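Putative agmatine deiminase (Streptococcus mutans, PDB 2EWO) probably hydrolyses agmatine to N-carbamoylputrescine and ammonia, as an agmatine deiminase. Local coordinates at residues E170-V175 with K206-K211. Numbering follows the deposited sequence.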
loop_
_atom_site.group_PDB
_atom_site.type_symbol
_atom_site.label_atom_id
_atom_site.label_comp_id
_atom_site.label_asym_id
_atom_site.label_seq_id
_atom_site.Cartn_x
_atom_site.Cartn_y
_atom_site.Cartn_z
ATOM N N GLU A 170 -43.530 -5.544 -0.839
ATOM C CA GLU A 170 -44.185 -5.230 -2.113
ATOM C C GLU A 170 -43.941 -3.852 -2.724
ATOM O O GLU A 170 -43.772 -2.858 -2.022
ATOM C CB GLU A 170 -45.697 -5.477 -2.015
ATOM C CG GLU A 170 -46.339 -5.115 -0.674
ATOM C CD GLU A 170 -46.342 -6.282 0.319
ATOM O OE1 GLU A 170 -45.245 -6.746 0.705
ATOM O OE2 GLU A 170 -47.443 -6.735 0.710
ATOM N N GLY A 171 -43.940 -3.836 -4.056
ATOM C CA GLY A 171 -43.705 -2.641 -4.858
ATOM C C GLY A 171 -43.735 -1.237 -4.279
ATOM O O GLY A 171 -44.435 -0.367 -4.796
ATOM N N THR A 172 -42.964 -0.986 -3.233
ATOM C CA THR A 172 -42.949 0.348 -2.656
ATOM C C THR A 172 -41.620 0.636 -1.991
ATOM O O THR A 172 -41.051 -0.226 -1.329
ATOM C CB THR A 172 -44.069 0.526 -1.614
ATOM O OG1 THR A 172 -45.341 0.262 -2.222
ATOM C CG2 THR A 172 -44.067 1.952 -1.071
ATOM N N VAL A 173 -41.122 1.851 -2.169
ATOM C CA VAL A 173 -39.857 2.221 -1.568
ATOM C C VAL A 173 -39.966 3.618 -0.984
ATOM O O VAL A 173 -40.803 4.415 -1.412
ATOM C CB VAL A 173 -38.720 2.173 -2.608
ATOM C CG1 VAL A 173 -39.003 3.146 -3.742
ATOM C CG2 VAL A 173 -37.398 2.479 -1.942
ATOM N N LEU A 174 -39.131 3.908 0.008
ATOM C CA LEU A 174 -39.121 5.216 0.658
ATOM C C LEU A 174 -37.851 6.015 0.370
ATOM O O LEU A 174 -36.832 5.809 1.030
ATOM C CB LEU A 174 -39.263 5.050 2.174
ATOM C CG LEU A 174 -40.666 4.790 2.719
ATOM C CD1 LEU A 174 -40.617 4.533 4.230
ATOM C CD2 LEU A 174 -41.533 5.996 2.403
ATOM N N VAL A 175 -37.909 6.927 -0.601
ATOM C CA VAL A 175 -36.748 7.760 -0.935
ATOM C C VAL A 175 -36.932 9.179 -0.392
ATOM O O VAL A 175 -38.041 9.575 -0.046
ATOM C CB VAL A 175 -36.515 7.863 -2.465
ATOM C CG1 VAL A 175 -36.333 6.476 -3.064
ATOM C CG2 VAL A 175 -37.674 8.602 -3.121
ATOM N N LYS A 206 -44.345 1.715 -6.800
ATOM C CA LYS A 206 -44.645 3.041 -6.257
ATOM C C LYS A 206 -43.531 3.613 -5.393
ATOM O O LYS A 206 -42.983 2.922 -4.536
ATOM C CB LYS A 206 -45.929 3.016 -5.432
ATOM C CG LYS A 206 -46.298 4.385 -4.875
ATOM C CD LYS A 206 -47.599 4.344 -4.105
ATOM C CE LYS A 206 -48.050 5.743 -3.709
ATOM N NZ LYS A 206 -49.348 5.695 -2.983
ATOM N N VAL A 207 -43.257 4.949 -5.568
ATOM C CA VAL A 207 -42.165 5.564 -4.797
ATOM C C VAL A 207 -42.702 6.754 -3.986
ATOM O O VAL A 207 -43.210 7.734 -4.550
ATOM C CB VAL A 207 -41.065 6.047 -5.752
ATOM C CG1 VAL A 207 -41.606 6.875 -6.921
ATOM C CG2 VAL A 207 -40.022 6.931 -5.067
ATOM N N LEU A 208 -42.573 6.620 -2.669
ATOM C CA LEU A 208 -43.008 7.650 -1.694
ATOM C C LEU A 208 -41.878 8.660 -1.486
ATOM O O LEU A 208 -40.767 8.304 -1.076
ATOM C CB LEU A 208 -43.326 6.995 -0.348
ATOM C CG LEU A 208 -44.750 6.441 -0.267
ATOM C CD1 LEU A 208 -45.093 5.506 -1.426
ATOM C CD2 LEU A 208 -45.000 5.634 1.008
ATOM N N TRP A 209 -42.178 9.916 -1.756
ATOM C CA TRP A 209 -41.158 10.975 -1.695
ATOM C C TRP A 209 -41.274 11.874 -0.463
ATOM O O TRP A 209 -41.970 12.909 -0.492
ATOM C CB TRP A 209 -41.264 11.883 -2.921
ATOM C CG TRP A 209 -40.891 11.168 -4.220
ATOM C CD1 TRP A 209 -41.707 10.462 -5.012
ATOM C CD2 TRP A 209 -39.594 11.144 -4.796
ATOM N NE1 TRP A 209 -40.922 9.990 -6.111
ATOM C CE2 TRP A 209 -39.687 10.406 -5.968
ATOM C CE3 TRP A 209 -38.358 11.688 -4.429
ATOM C CZ2 TRP A 209 -38.600 10.182 -6.820
ATOM C CZ3 TRP A 209 -37.266 11.454 -5.290
ATOM C CH2 TRP A 209 -37.383 10.736 -6.430
ATOM N N VAL A 210 -40.573 11.456 0.593
ATOM C CA VAL A 210 -40.460 12.279 1.795
ATOM C C VAL A 210 -39.701 13.459 1.366
ATOM O O VAL A 210 -38.973 13.425 0.365
ATOM C CB VAL A 210 -39.728 11.602 2.928
ATOM C CG1 VAL A 210 -39.380 12.585 4.057
ATOM C CG2 VAL A 210 -40.555 10.500 3.574
ATOM N N LYS A 211 -39.786 14.495 2.089
ATOM C CA LYS A 211 -39.276 15.647 1.443
ATOM C C LYS A 211 -38.244 16.538 2.093
ATOM O O LYS A 211 -38.089 17.664 1.662
ATOM C CB LYS A 211 -40.391 16.646 1.120
ATOM C CG LYS A 211 -39.829 17.862 0.293
ATOM C CD LYS A 211 -40.804 19.187 -0.015
ATOM C CE LYS A 211 -40.160 20.326 -0.840
ATOM N NZ LYS A 211 -41.112 21.359 -1.212
#
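Val173 and Val175 on strand 172-175 exchange backbone hydrogen bonds with Lys206, Leu208 and Val210, pairing the strand in parallel with strand 206-210; the two axes differ in direction by 24°. Val173 N donates to Lys206 O and Val173 O accepts Leu208 N at 3.1 Å. Val175 continues the pattern, its N bonded to Leu208 O and its O to Val210 N, while the bond from Lys206 N to Gly171 O at the start is weak. On the face carrying Thr172, Leu174 and Leu208, Leu174 CD2 touches Leu208 CB, the two side chains running obliquely to each other, and Thr172 CG2, anti to its backbone N, meets Leu208 CD1 at 3.7 Å. Lys206 starts on this face, but its extended chain leads away, and NZ is hydrogen-bonded to Thr262 O. Thr172 OG1 donates to Gly171 O at 2.8 Å from above the carbonyl plane, and is also hydrogen-bonded to Ala264 N. On the other face, Val175 CG2 stands between its own backbone N and carbonyl carbon and sits over the six-membered ring of Trp209, a CH-pi contact 3.5 Å from the centroid. The same methyl is 3.5 Å from Val207 CG2, which stands above the same side of the indole, near its rim. Helix 191-202 packs on this face through Leu198 and Leu202; its Glu195 takes the indole NE1, and Lys191 makes a cation-pi contact with the ring. Strands 172-175 and 206-210, linked through helix 191-202 as a beta-alpha-beta unit, are thus held by four sound backbone bonds and mainly aliphatic contacts, and the indole combines an apolar face contact with a polar anchor at NE1.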